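Local coordinates for multiheme cytochrome cf (Carboxydothermus ferrireducens DSM 11255, PDB 6QVM), which probably passes electrons through its chain of c-type hemes to insoluble extracellular Fe(III), working from within the S-layer of the cell, at residues N245-P250 and C317-Y322; E279-G284 and D304-N309; W310-A315 and N338-L343. All coordinates share one frame; numbering follows the deposited sequence.

Contact 1 of 3, residues N245-P250 and C317-Y322. With HEC (heme c), chain H.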
loop_
_atom_site.group_PDB
_atom_site.type_symbol
_atom_site.label_atom_id
_atom_site.label_comp_id
_atom_site.label_asym_id
_atom_site.label_seq_id
_atom_site.Cartn_x
_atom_site.Cartn_y
_atom_site.Cartn_z
ATOM N N ASN A 245 -1.533 5.928 10.427
ATOM C CA ASN A 245 -1.848 6.351 11.786
ATOM C C ASN A 245 -0.620 6.482 12.681
ATOM O O ASN A 245 -0.768 6.626 13.899
ATOM C CB ASN A 245 -2.848 5.375 12.417
ATOM C CG ASN A 245 -4.220 5.439 11.766
ATOM O OD1 ASN A 245 -4.924 6.444 11.875
ATOM N ND2 ASN A 245 -4.607 4.365 11.090
ATOM N N MET A 246 0.585 6.440 12.112
ATOM C CA MET A 246 1.795 6.422 12.931
ATOM C C MET A 246 1.947 7.687 13.771
ATOM O O MET A 246 2.470 7.627 14.893
ATOM C CB MET A 246 3.022 6.228 12.038
ATOM C CG MET A 246 4.360 6.253 12.764
ATOM S SD MET A 246 4.620 4.826 13.836
ATOM C CE MET A 246 6.359 4.998 14.230
ATOM N N VAL A 247 1.484 8.828 13.267
ATOM C CA VAL A 247 1.720 10.121 13.904
ATOM C C VAL A 247 0.384 10.824 14.092
ATOM O O VAL A 247 -0.328 11.091 13.115
ATOM C CB VAL A 247 2.686 10.991 13.081
ATOM C CG1 VAL A 247 2.880 12.342 13.734
ATOM C CG2 VAL A 247 4.020 10.274 12.896
ATOM N N LYS A 248 0.054 11.138 15.341
ATOM C CA LYS A 248 -1.199 11.786 15.695
ATOM C C LYS A 248 -0.943 13.069 16.471
ATOM O O LYS A 248 0.160 13.314 16.968
ATOM C CB LYS A 248 -2.092 10.869 16.539
ATOM C CG LYS A 248 -2.565 9.618 15.823
ATOM C CD LYS A 248 -3.290 9.994 14.549
ATOM C CE LYS A 248 -3.918 8.785 13.896
ATOM N NZ LYS A 248 -4.564 9.141 12.610
ATOM N N THR A 249 -1.991 13.882 16.579
ATOM C CA THR A 249 -2.056 14.958 17.553
ATOM C C THR A 249 -2.895 14.508 18.744
ATOM O O THR A 249 -3.749 13.622 18.617
ATOM C CB THR A 249 -2.647 16.227 16.927
ATOM O OG1 THR A 249 -3.940 15.940 16.376
ATOM C CG2 THR A 249 -1.733 16.774 15.835
ATOM N N PRO A 250 -2.656 15.081 19.931
ATOM C CA PRO A 250 -3.327 14.572 21.148
ATOM C C PRO A 250 -4.851 14.574 21.105
ATOM O O PRO A 250 -5.469 13.683 21.702
ATOM C CB PRO A 250 -2.790 15.504 22.243
ATOM C CG PRO A 250 -1.430 15.862 21.764
ATOM C CD PRO A 250 -1.551 16.001 20.263
ATOM N N CYS A 317 10.911 8.377 8.563
ATOM C CA CYS A 317 10.209 7.136 8.272
ATOM C C CYS A 317 8.779 7.150 8.792
ATOM O O CYS A 317 8.049 6.179 8.579
ATOM C CB CYS A 317 10.966 5.939 8.859
ATOM S SG CYS A 317 12.634 5.735 8.207
ATOM N N HIS A 318 8.356 8.230 9.449
ATOM C CA HIS A 318 7.057 8.284 10.099
ATOM C C HIS A 318 6.099 9.279 9.453
ATOM O O HIS A 318 4.943 9.358 9.874
ATOM C CB HIS A 318 7.211 8.613 11.591
ATOM C CG HIS A 318 8.085 7.666 12.348
ATOM N ND1 HIS A 318 8.483 7.909 13.645
ATOM C CD2 HIS A 318 8.650 6.485 11.994
ATOM C CE1 HIS A 318 9.253 6.916 14.060
ATOM N NE2 HIS A 318 9.361 6.031 13.082
ATOM N N VAL A 319 6.534 10.019 8.434
ATOM C CA VAL A 319 5.715 11.046 7.810
ATOM C C VAL A 319 5.857 10.960 6.296
ATOM O O VAL A 319 6.670 10.207 5.759
ATOM C CB VAL A 319 6.068 12.466 8.308
ATOM C CG1 VAL A 319 5.880 12.560 9.825
ATOM C CG2 VAL A 319 7.480 12.819 7.909
ATOM N N THR A 320 5.030 11.744 5.610
ATOM C CA THR A 320 4.926 11.717 4.160
ATOM C C THR A 320 4.899 13.143 3.638
ATOM O O THR A 320 4.366 14.043 4.290
ATOM C CB THR A 320 3.653 10.979 3.717
ATOM O OG1 THR A 320 3.656 9.650 4.251
ATOM C CG2 THR A 320 3.564 10.915 2.185
ATOM N N GLY A 321 5.487 13.348 2.463
ATOM C CA GLY A 321 5.247 14.552 1.698
ATOM C C GLY A 321 6.364 15.567 1.662
ATOM O O GLY A 321 6.149 16.669 1.143
ATOM N N TYR A 322 7.539 15.242 2.183
ATOM C CA TYR A 322 8.613 16.221 2.184
ATOM C C TYR A 322 9.471 16.092 0.929
ATOM O O TYR A 322 9.469 15.051 0.263
ATOM C CB TYR A 322 9.467 16.059 3.443
ATOM C CG TYR A 322 9.959 14.657 3.721
ATOM C CD1 TYR A 322 11.167 14.207 3.209
ATOM C CD2 TYR A 322 9.222 13.793 4.519
ATOM C CE1 TYR A 322 11.619 12.925 3.475
ATOM C CE2 TYR A 322 9.663 12.516 4.790
ATOM C CZ TYR A 322 10.861 12.087 4.270
ATOM O OH TYR A 322 11.297 10.815 4.550
HETATM FE FE HEC H . 10.567 3.532 14.056
HETATM C CHA HEC H . 8.235 0.988 14.376
HETATM C CHB HEC H . 9.814 4.563 17.252
HETATM C CHC HEC H . 13.057 5.909 13.868
HETATM C CHD HEC H . 11.020 2.804 10.749
HETATM N NA HEC H . 9.271 2.895 15.537
HETATM C C1A HEC H . 8.376 1.845 15.445
HETATM C C2A HEC H . 7.624 1.783 16.681
HETATM C C3A HEC H . 8.056 2.766 17.480
HETATM C C4A HEC H . 9.101 3.484 16.776
HETATM C CMA HEC H . 7.523 3.078 18.894
HETATM C CAA HEC H . 6.529 0.743 17.007
HETATM C CBA HEC H . 7.238 -0.503 17.543
HETATM C CGA HEC H . 6.238 -1.538 17.995
HETATM O O1A HEC H . 5.380 -1.969 17.176
HETATM O O2A HEC H . 6.324 -1.943 19.184
HETATM N NB HEC H . 11.281 4.992 15.303
HETATM C C1B HEC H . 10.886 5.167 16.619
HETATM C C2B HEC H . 11.791 6.121 17.224
HETATM C C3B HEC H . 12.692 6.501 16.293
HETATM C C4B HEC H . 12.382 5.794 15.065
HETATM C CMB HEC H . 11.679 6.599 18.689
HETATM C CAB HEC H . 13.857 7.510 16.449
HETATM C CBB HEC H . 14.871 7.056 17.525
HETATM N NC HEC H . 11.785 4.243 12.578
HETATM C C1C HEC H . 12.768 5.207 12.716
HETATM C C2C HEC H . 13.466 5.333 11.450
HETATM C C3C HEC H . 12.904 4.471 10.581
HETATM C C4C HEC H . 11.838 3.776 11.281
HETATM C CMC HEC H . 14.625 6.315 11.178
HETATM C CAC HEC H . 13.266 4.237 9.093
HETATM C CBC HEC H . 14.690 3.660 8.964
HETATM N ND HEC H . 9.733 2.136 12.769
HETATM C C1D HEC H . 10.136 2.000 11.445
HETATM C C2D HEC H . 9.477 0.850 10.884
HETATM C C3D HEC H . 8.602 0.274 12.012
HETATM C C4D HEC H . 8.829 1.141 13.142
HETATM C CMD HEC H . 9.650 0.366 9.431
HETATM C CAD HEC H . 7.672 -0.961 11.981
HETATM C CBD HEC H . 8.455 -2.206 11.553
HETATM C CGD HEC H . 9.292 -2.717 12.696
HETATM O O1D HEC H . 9.034 -2.295 13.847
HETATM O O2D HEC H . 10.210 -3.540 12.467
#

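Contact 2 of 3, residues E279-G284 and D304-N309. With HEC (heme c), chain H.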
loop_
_atom_site.group_PDB
_atom_site.type_symbol
_atom_site.label_atom_id
_atom_site.label_comp_id
_atom_site.label_asym_id
_atom_site.label_seq_id
_atom_site.Cartn_x
_atom_site.Cartn_y
_atom_site.Cartn_z
ATOM N N GLU A 279 1.714 0.968 22.167
ATOM C CA GLU A 279 2.256 2.037 22.988
ATOM C C GLU A 279 2.146 3.374 22.270
ATOM O O GLU A 279 2.129 3.439 21.037
ATOM C CB GLU A 279 3.714 1.747 23.350
ATOM C CG GLU A 279 4.226 2.540 24.533
ATOM C CD GLU A 279 5.547 2.010 25.052
ATOM O OE1 GLU A 279 6.491 1.862 24.241
ATOM O OE2 GLU A 279 5.627 1.713 26.266
ATOM N N LEU A 280 2.064 4.436 23.067
ATOM C CA LEU A 280 2.092 5.812 22.593
ATOM C C LEU A 280 3.359 6.490 23.095
ATOM O O LEU A 280 3.678 6.409 24.285
ATOM C CB LEU A 280 0.863 6.580 23.081
ATOM C CG LEU A 280 -0.506 6.094 22.605
ATOM C CD1 LEU A 280 -1.591 7.040 23.093
ATOM C CD2 LEU A 280 -0.543 5.979 21.089
ATOM N N LEU A 281 4.074 7.146 22.189
ATOM C CA LEU A 281 5.169 8.039 22.534
ATOM C C LEU A 281 4.735 9.471 22.257
ATOM O O LEU A 281 3.868 9.719 21.414
ATOM C CB LEU A 281 6.435 7.705 21.741
ATOM C CG LEU A 281 7.070 6.330 21.961
ATOM C CD1 LEU A 281 8.360 6.228 21.162
ATOM C CD2 LEU A 281 7.333 6.056 23.434
ATOM N N PHE A 282 5.334 10.413 22.974
ATOM C CA PHE A 282 4.899 11.800 22.933
ATOM C C PHE A 282 6.071 12.707 22.589
ATOM O O PHE A 282 7.184 12.524 23.088
ATOM C CB PHE A 282 4.247 12.195 24.263
ATOM C CG PHE A 282 2.979 11.432 24.551
ATOM C CD1 PHE A 282 3.031 10.162 25.103
ATOM C CD2 PHE A 282 1.739 11.964 24.229
ATOM C CE1 PHE A 282 1.878 9.449 25.352
ATOM C CE2 PHE A 282 0.577 11.250 24.471
ATOM C CZ PHE A 282 0.648 9.991 25.037
ATOM N N VAL A 283 5.801 13.682 21.727
ATOM C CA VAL A 283 6.821 14.535 21.132
ATOM C C VAL A 283 6.548 15.972 21.554
ATOM O O VAL A 283 5.474 16.517 21.270
ATOM C CB VAL A 283 6.833 14.399 19.601
ATOM C CG1 VAL A 283 7.766 15.421 18.979
ATOM C CG2 VAL A 283 7.241 12.980 19.203
ATOM N N GLY A 284 7.522 16.586 22.218
ATOM C CA GLY A 284 7.348 17.913 22.761
ATOM C C GLY A 284 7.365 19.005 21.707
ATOM O O GLY A 284 7.586 18.776 20.519
ATOM N N ASP A 304 9.529 6.413 30.335
ATOM C CA ASP A 304 10.164 6.137 29.055
ATOM C C ASP A 304 11.451 6.934 28.942
ATOM O O ASP A 304 11.494 8.113 29.305
ATOM C CB ASP A 304 9.230 6.470 27.885
ATOM C CG ASP A 304 9.672 5.825 26.588
ATOM O OD1 ASP A 304 9.386 4.625 26.395
ATOM O OD2 ASP A 304 10.319 6.512 25.769
ATOM N N SER A 305 12.492 6.289 28.414
ATOM C CA SER A 305 13.837 6.842 28.389
ATOM C C SER A 305 14.251 7.340 27.010
ATOM O O SER A 305 15.444 7.551 26.775
ATOM C CB SER A 305 14.836 5.807 28.899
ATOM O OG SER A 305 14.690 4.583 28.200
ATOM N N HIS A 306 13.299 7.531 26.099
ATOM C CA HIS A 306 13.609 8.174 24.828
ATOM C C HIS A 306 13.884 9.656 25.055
ATOM O O HIS A 306 13.109 10.347 25.723
ATOM C CB HIS A 306 12.461 7.996 23.836
ATOM C CG HIS A 306 12.436 6.657 23.161
ATOM N ND1 HIS A 306 11.531 5.672 23.492
ATOM C CD2 HIS A 306 13.200 6.146 22.167
ATOM C CE1 HIS A 306 11.741 4.609 22.733
ATOM N NE2 HIS A 306 12.750 4.871 21.921
ATOM N N THR A 307 14.991 10.148 24.494
ATOM C CA THR A 307 15.311 11.564 24.550
ATOM C C THR A 307 15.726 12.131 23.202
ATOM O O THR A 307 16.089 13.313 23.134
ATOM C CB THR A 307 16.427 11.839 25.571
ATOM O OG1 THR A 307 17.566 11.016 25.280
ATOM C CG2 THR A 307 15.949 11.574 26.997
ATOM N N GLN A 308 15.675 11.337 22.134
ATOM C CA GLN A 308 16.080 11.807 20.817
ATOM C C GLN A 308 15.170 12.932 20.333
ATOM O O GLN A 308 14.062 13.143 20.834
ATOM C CB GLN A 308 16.065 10.666 19.794
ATOM C CG GLN A 308 16.899 9.449 20.163
ATOM C CD GLN A 308 16.129 8.436 20.985
ATOM O OE1 GLN A 308 15.291 8.796 21.812
ATOM N NE2 GLN A 308 16.409 7.158 20.759
ATOM N N ASN A 309 15.671 13.675 19.346
ATOM C CA ASN A 309 14.847 14.602 18.581
ATOM C C ASN A 309 14.111 13.789 17.523
ATOM O O ASN A 309 14.733 13.228 16.615
ATOM C CB ASN A 309 15.703 15.704 17.958
ATOM C CG ASN A 309 14.871 16.780 17.268
ATOM O OD1 ASN A 309 13.893 16.485 16.574
ATOM N ND2 ASN A 309 15.264 18.035 17.452
HETATM FE FE HEC H . 10.567 3.532 14.056
HETATM C CHA HEC H . 8.235 0.988 14.376
HETATM C CHB HEC H . 9.814 4.563 17.252
HETATM C CHC HEC H . 13.057 5.909 13.868
HETATM C CHD HEC H . 11.020 2.804 10.749
HETATM N NA HEC H . 9.271 2.895 15.537
HETATM C C1A HEC H . 8.376 1.845 15.445
HETATM C C2A HEC H . 7.624 1.783 16.681
HETATM C C3A HEC H . 8.056 2.766 17.480
HETATM C C4A HEC H . 9.101 3.484 16.776
HETATM C CMA HEC H . 7.523 3.078 18.894
HETATM C CAA HEC H . 6.529 0.743 17.007
HETATM C CBA HEC H . 7.238 -0.503 17.543
HETATM C CGA HEC H . 6.238 -1.538 17.995
HETATM O O1A HEC H . 5.380 -1.969 17.176
HETATM O O2A HEC H . 6.324 -1.943 19.184
HETATM N NB HEC H . 11.281 4.992 15.303
HETATM C C1B HEC H . 10.886 5.167 16.619
HETATM C C2B HEC H . 11.791 6.121 17.224
HETATM C C3B HEC H . 12.692 6.501 16.293
HETATM C C4B HEC H . 12.382 5.794 15.065
HETATM C CMB HEC H . 11.679 6.599 18.689
HETATM C CAB HEC H . 13.857 7.510 16.449
HETATM C CBB HEC H . 14.871 7.056 17.525
HETATM N NC HEC H . 11.785 4.243 12.578
HETATM C C1C HEC H . 12.768 5.207 12.716
HETATM C C2C HEC H . 13.466 5.333 11.450
HETATM C C3C HEC H . 12.904 4.471 10.581
HETATM C C4C HEC H . 11.838 3.776 11.281
HETATM C CMC HEC H . 14.625 6.315 11.178
HETATM C CAC HEC H . 13.266 4.237 9.093
HETATM C CBC HEC H . 14.690 3.660 8.964
HETATM N ND HEC H . 9.733 2.136 12.769
HETATM C C1D HEC H . 10.136 2.000 11.445
HETATM C C2D HEC H . 9.477 0.850 10.884
HETATM C C3D HEC H . 8.602 0.274 12.012
HETATM C C4D HEC H . 8.829 1.141 13.142
HETATM C CMD HEC H . 9.650 0.366 9.431
HETATM C CAD HEC H . 7.672 -0.961 11.981
HETATM C CBD HEC H . 8.455 -2.206 11.553
HETATM C CGD HEC H . 9.292 -2.717 12.696
HETATM O O1D HEC H . 9.034 -2.295 13.847
HETATM O O2D HEC H . 10.210 -3.540 12.467
#

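Contact 3 of 3, residues W310-A315 and N338-L343. With NGA (2-acetamido-2-deoxy-beta-D-galactopyranose), chain B; HEC (heme c), chain H.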
loop_
_atom_site.group_PDB
_atom_site.type_symbol
_atom_site.label_atom_id
_atom_site.label_comp_id
_atom_site.label_asym_id
_atom_site.label_seq_id
_atom_site.Cartn_x
_atom_site.Cartn_y
_atom_site.Cartn_z
ATOM N N TRP A 310 12.782 13.727 17.643
ATOM C CA TRP A 310 11.994 12.894 16.743
ATOM C C TRP A 310 12.071 13.409 15.315
ATOM O O TRP A 310 12.189 12.626 14.366
ATOM C CB TRP A 310 10.541 12.831 17.212
ATOM C CG TRP A 310 9.589 12.359 16.153
ATOM C CD1 TRP A 310 9.318 11.064 15.809
ATOM C CD2 TRP A 310 8.785 13.178 15.297
ATOM N NE1 TRP A 310 8.395 11.027 14.793
ATOM C CE2 TRP A 310 8.048 12.312 14.462
ATOM C CE3 TRP A 310 8.611 14.560 15.160
ATOM C CZ2 TRP A 310 7.155 12.782 13.503
ATOM C CZ3 TRP A 310 7.722 15.025 14.205
ATOM C CH2 TRP A 310 7.009 14.138 13.387
ATOM N N LEU A 311 12.021 14.729 15.144
ATOM C CA LEU A 311 12.031 15.301 13.801
ATOM C C LEU A 311 13.346 15.023 13.085
ATOM O O LEU A 311 13.358 14.729 11.883
ATOM C CB LEU A 311 11.763 16.800 13.880
ATOM C CG LEU A 311 11.489 17.559 12.583
ATOM C CD1 LEU A 311 10.279 16.992 11.863
ATOM C CD2 LEU A 311 11.289 19.041 12.877
ATOM N N VAL A 312 14.462 15.102 13.811
ATOM C CA VAL A 312 15.772 14.934 13.195
ATOM C C VAL A 312 16.092 13.451 13.012
ATOM O O VAL A 312 16.722 13.048 12.028
ATOM C CB VAL A 312 16.845 15.670 14.027
ATOM C CG1 VAL A 312 18.242 15.315 13.535
ATOM C CG2 VAL A 312 16.604 17.163 13.973
ATOM N N SER A 313 15.670 12.614 13.957
ATOM C CA SER A 313 16.127 11.230 14.017
ATOM C C SER A 313 15.083 10.189 13.618
ATOM O O SER A 313 15.451 9.032 13.364
ATOM C CB SER A 313 16.640 10.910 15.429
ATOM O OG SER A 313 17.758 11.728 15.751
ATOM N N CYS A 314 13.800 10.560 13.539
ATOM C CA CYS A 314 12.787 9.515 13.410
ATOM C C CYS A 314 11.743 9.822 12.359
ATOM O O CYS A 314 11.250 8.909 11.681
ATOM C CB CYS A 314 12.078 9.271 14.753
ATOM S SG CYS A 314 13.165 9.214 16.199
ATOM N N ALA A 315 11.411 11.101 12.209
ATOM C CA ALA A 315 10.247 11.490 11.419
ATOM C C ALA A 315 10.350 11.021 9.968
ATOM O O ALA A 315 9.329 10.729 9.331
ATOM C CB ALA A 315 10.071 13.002 11.484
ATOM N N ASN A 338 18.088 27.571 15.016
ATOM C CA ASN A 338 17.754 26.840 16.234
ATOM C C ASN A 338 16.320 26.344 16.252
ATOM O O ASN A 338 16.016 25.414 17.007
ATOM C CB ASN A 338 17.983 27.729 17.461
ATOM C CG ASN A 338 17.191 29.024 17.390
ATOM O OD1 ASN A 338 16.178 29.177 18.069
ATOM N ND2 ASN A 338 17.638 29.953 16.550
ATOM N N THR A 339 15.433 26.931 15.459
ATOM C CA THR A 339 14.053 26.510 15.316
ATOM C C THR A 339 13.935 25.599 14.103
ATOM O O THR A 339 14.682 25.734 13.131
ATOM C CB THR A 339 13.131 27.722 15.156
ATOM O OG1 THR A 339 13.456 28.415 13.940
ATOM C CG2 THR A 339 13.296 28.667 16.329
ATOM N N TYR A 340 13.007 24.651 14.175
ATOM C CA TYR A 340 12.805 23.691 13.100
ATOM C C TYR A 340 11.542 24.041 12.326
ATOM O O TYR A 340 10.558 24.508 12.905
ATOM C CB TYR A 340 12.717 22.268 13.648
ATOM C CG TYR A 340 14.003 21.796 14.289
ATOM C CD1 TYR A 340 14.997 21.195 13.529
ATOM C CD2 TYR A 340 14.226 21.951 15.652
ATOM C CE1 TYR A 340 16.176 20.757 14.106
ATOM C CE2 TYR A 340 15.402 21.513 16.241
ATOM C CZ TYR A 340 16.379 20.921 15.461
ATOM O OH TYR A 340 17.564 20.493 16.036
ATOM N N LYS A 341 11.587 23.851 11.011
ATOM C CA LYS A 341 10.408 23.960 10.164
ATOM C C LYS A 341 10.077 22.578 9.623
ATOM O O LYS A 341 10.944 21.903 9.061
ATOM C CB LYS A 341 10.630 24.944 9.012
ATOM C CG LYS A 341 9.337 25.360 8.327
ATOM C CD LYS A 341 9.569 25.937 6.938
ATOM C CE LYS A 341 8.245 26.246 6.257
ATOM N NZ LYS A 341 8.370 26.298 4.777
ATOM N N GLU A 342 8.830 22.157 9.800
ATOM C CA GLU A 342 8.391 20.869 9.288
ATOM C C GLU A 342 8.176 20.960 7.784
ATOM O O GLU A 342 7.426 21.817 7.308
ATOM C CB GLU A 342 7.107 20.439 9.989
ATOM C CG GLU A 342 7.234 20.399 11.502
ATOM C CD GLU A 342 5.933 20.042 12.191
ATOM O OE1 GLU A 342 5.888 20.101 13.437
ATOM O OE2 GLU A 342 4.958 19.701 11.488
ATOM N N LEU A 343 8.843 20.083 7.036
ATOM C CA LEU A 343 8.713 20.052 5.585
ATOM C C LEU A 343 7.731 18.999 5.098
ATOM O O LEU A 343 7.420 18.972 3.900
ATOM C CB LEU A 343 10.082 19.812 4.935
ATOM C CG LEU A 343 11.130 20.915 5.123
ATOM C CD1 LEU A 343 12.380 20.642 4.301
ATOM C CD2 LEU A 343 10.545 22.272 4.777
HETATM C C1 NGA B . 18.915 20.667 15.847
HETATM C C2 NGA B . 19.907 20.570 17.017
HETATM C C3 NGA B . 21.332 20.125 16.695
HETATM C C4 NGA B . 21.311 19.157 15.523
HETATM C C5 NGA B . 20.573 19.737 14.323
HETATM C C6 NGA B . 20.595 18.742 13.165
HETATM C C7 NGA B . 19.025 22.141 18.571
HETATM C C8 NGA B . 18.479 23.538 18.645
HETATM N N2 NGA B . 19.916 21.886 17.620
HETATM O O3 NGA B . 21.941 19.457 17.802
HETATM O O4 NGA B . 20.669 17.963 15.908
HETATM O O5 NGA B . 19.221 20.007 14.630
HETATM O O6 NGA B . 20.275 19.377 11.944
HETATM O O7 NGA B . 18.636 21.269 19.349
HETATM FE FE HEC H . 10.567 3.532 14.056
HETATM C CHA HEC H . 8.235 0.988 14.376
HETATM C CHB HEC H . 9.814 4.563 17.252
HETATM C CHC HEC H . 13.057 5.909 13.868
HETATM C CHD HEC H . 11.020 2.804 10.749
HETATM N NA HEC H . 9.271 2.895 15.537
HETATM C C1A HEC H . 8.376 1.845 15.445
HETATM C C2A HEC H . 7.624 1.783 16.681
HETATM C C3A HEC H . 8.056 2.766 17.480
HETATM C C4A HEC H . 9.101 3.484 16.776
HETATM C CMA HEC H . 7.523 3.078 18.894
HETATM C CAA HEC H . 6.529 0.743 17.007
HETATM C CBA HEC H . 7.238 -0.503 17.543
HETATM C CGA HEC H . 6.238 -1.538 17.995
HETATM O O1A HEC H . 5.380 -1.969 17.176
HETATM O O2A HEC H . 6.324 -1.943 19.184
HETATM N NB HEC H . 11.281 4.992 15.303
HETATM C C1B HEC H . 10.886 5.167 16.619
HETATM C C2B HEC H . 11.791 6.121 17.224
HETATM C C3B HEC H . 12.692 6.501 16.293
HETATM C C4B HEC H . 12.382 5.794 15.065
HETATM C CMB HEC H . 11.679 6.599 18.689
HETATM C CAB HEC H . 13.857 7.510 16.449
HETATM C CBB HEC H . 14.871 7.056 17.525
HETATM N NC HEC H . 11.785 4.243 12.578
HETATM C C1C HEC H . 12.768 5.207 12.716
HETATM C C2C HEC H . 13.466 5.333 11.450
HETATM C C3C HEC H . 12.904 4.471 10.581
HETATM C C4C HEC H . 11.838 3.776 11.281
HETATM C CMC HEC H . 14.625 6.315 11.178
HETATM C CAC HEC H . 13.266 4.237 9.093
HETATM C CBC HEC H . 14.690 3.660 8.964
HETATM N ND HEC H . 9.733 2.136 12.769
HETATM C C1D HEC H . 10.136 2.000 11.445
HETATM C C2D HEC H . 9.477 0.850 10.884
HETATM C C3D HEC H . 8.602 0.274 12.012
HETATM C C4D HEC H . 8.829 1.141 13.142
HETATM C CMD HEC H . 9.650 0.366 9.431
HETATM C CAD HEC H . 7.672 -0.961 11.981
HETATM C CBD HEC H . 8.455 -2.206 11.553
HETATM C CGD HEC H . 9.292 -2.717 12.696
HETATM O O1D HEC H . 9.034 -2.295 13.847
HETATM O O2D HEC H . 10.210 -3.540 12.467
#

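Contact 1 of 3, residues N245-P250 and C317-Y322
Met246 and His318 are brought together by their torsions. In Met246, CG runs anti to the backbone N (chi1 177°) and the chain bends at chi2, carrying SD and CE over the imidazole; in His318, CG lies beside the backbone N (chi1 -57°), which directs NE2 at the heme iron. The result is a CH-pi contact. CE of Met246 sits 3.4 Å from the centroid of the His318 ring, only 9° off the ring normal, and SD of Met246 follows above the same face at 4.8 Å from that centroid. The iron lies in the ring plane, at the edge, with NE2 of His318 2.9 Å from FE, long for a coordination bond. CE of Met246 also comes 3.8 Å from heme NA, so this one methyl meets both the imidazole and the macrocycle, while a second heme c touches the same side chain. SG of Cys317 is bonded to CAC of the heme (1.9 Å), and Cys317 and His318 close the CXXCH attachment motif of c-type cytochromes. Farther from the heme, CG2 of Val247 packs 3.3 Å from O of His318 and 4.3 Å from CG1 of Val319. Strand 247-248 forms one border of a five-stranded antiparallel sheet, beside strand 270-275; strand 319-320 pairs instead with 346-347, and Trp310 of helix 310-313 touches both Val247 and Val319.

Contact 2 of 3, residues E279-G284 and D304-N309
Leu281 divides its two methyls between two partners, meeting the side chains of His306 and Asp304 at roughly right angles. CD1 of Leu281 lies over one face of the His306 ring, 4.0 Å from ND1, while CD2 of Leu281 rests against the carboxylate, 3.8 Å from OD2 of Asp304. The heme adjoins this pair: its CMA methyl is 4.0 Å from CD1 of Leu281, and its CMB methyl is 3.8 Å from NE2 of His306. Gln308 extends the lining, with NE2 3.6 Å from heme CBB. What fixes the imidazole is a His-carboxylate hydrogen bond combined with an Asx turn. ND1 of His306 donates to OD2 of Asp304 at 2.7 Å, with an N-H...O angle of 147°; the oxygen lies 10° out of the ring plane and offers its syn lone pair. The backbone N of His306 reaches the same OD2 of Asp304 at 3.2 Å, from above the carboxylate plane (50° out of it), so one oxygen serves both donors. Outside this shell, Tyr289 meets the His306 ring. Behind Leu281, Ile274 of strand 270-275 and Ala293 of strand 292-295, the two strands that flank strand 279-284 in the antiparallel sheet, touch its side chain.

Contact 3 of 3, residues W310-A315 and N338-L343
The Tyr340 ring is approached obliquely by Leu311 and Val312 and at its edge by an N-acetylgalactosamine. CD2 of Leu311 is 3.6 Å from CB of Tyr340, and CG2 of Val312 is 3.6 Å from CE1 of Tyr340. At the phenolic end, O5 of the sugar lies in the ring plane, and OH of Tyr340 is covalently bonded to C1 of the N-acetylgalactosamine (1.4 Å). The other flat group, the Trp310 indole, has CB of Ala315 over one face, 3.5 Å above the ring plane and offset toward the rim, and also meets the rings of Tyr272 and His318. The covalent link identifies Tyr340 as an O-glycosylated tyrosine. The sugar also reaches the helix, its O5 lying 3.9 Å from CG2 of Val312, and the carbonyl of Asn338 touches its acetamido methyl. Tyr340 sits on strand 339-342, which forms a beta-hairpin with strand 333-336. On the opposing segment, helix 310-313 runs directly into a CXXCH heme-attachment motif, whose first cysteine, Cys314, is bonded through SG to heme CAB at 1.9 Å. Where the helix gives way to this heme-binding loop, O of Trp310 accepts from N of Cys314 at 2.7 Å and from N of Ala315 at 2.8 Å. Leu311 and Tyr340 lie alongside each other, pointing opposite ways; CG of Leu311, anti to the backbone N (chi1 -170°), extends CD2 to CB of Tyr340, and the same methyl also nears CG of Glu342. The carboxylate of Glu342 is held by two tyrosine hydroxyls, Tyr287 at OE1 and Tyr272 at OE2.

In the fold
All three contacts touch the same heme c. Contacts 1 and 3 hold its CXXCH attachment between them, whereas contact 2 adds noncovalent lining from strand 279-284 and from the loop between strand 300-303 and helix 310-313. Contact 2 is nested in the loop closed by contact 1; contacts 1 and 3 have alternating segments and centres about 12 Å apart. These two touch where NE1 of Trp310 is 3.3 Å from ND1 of His318, and again where CB of Tyr322 is 3.6 Å from O of Leu343. Contact 2 lies with its centre about 14 Å from each of the others, touching contact 3 where CG2 of Val283 is 3.9 Å from CB of Trp310. Its nearest atoms to contact 1 are about 6 Å away.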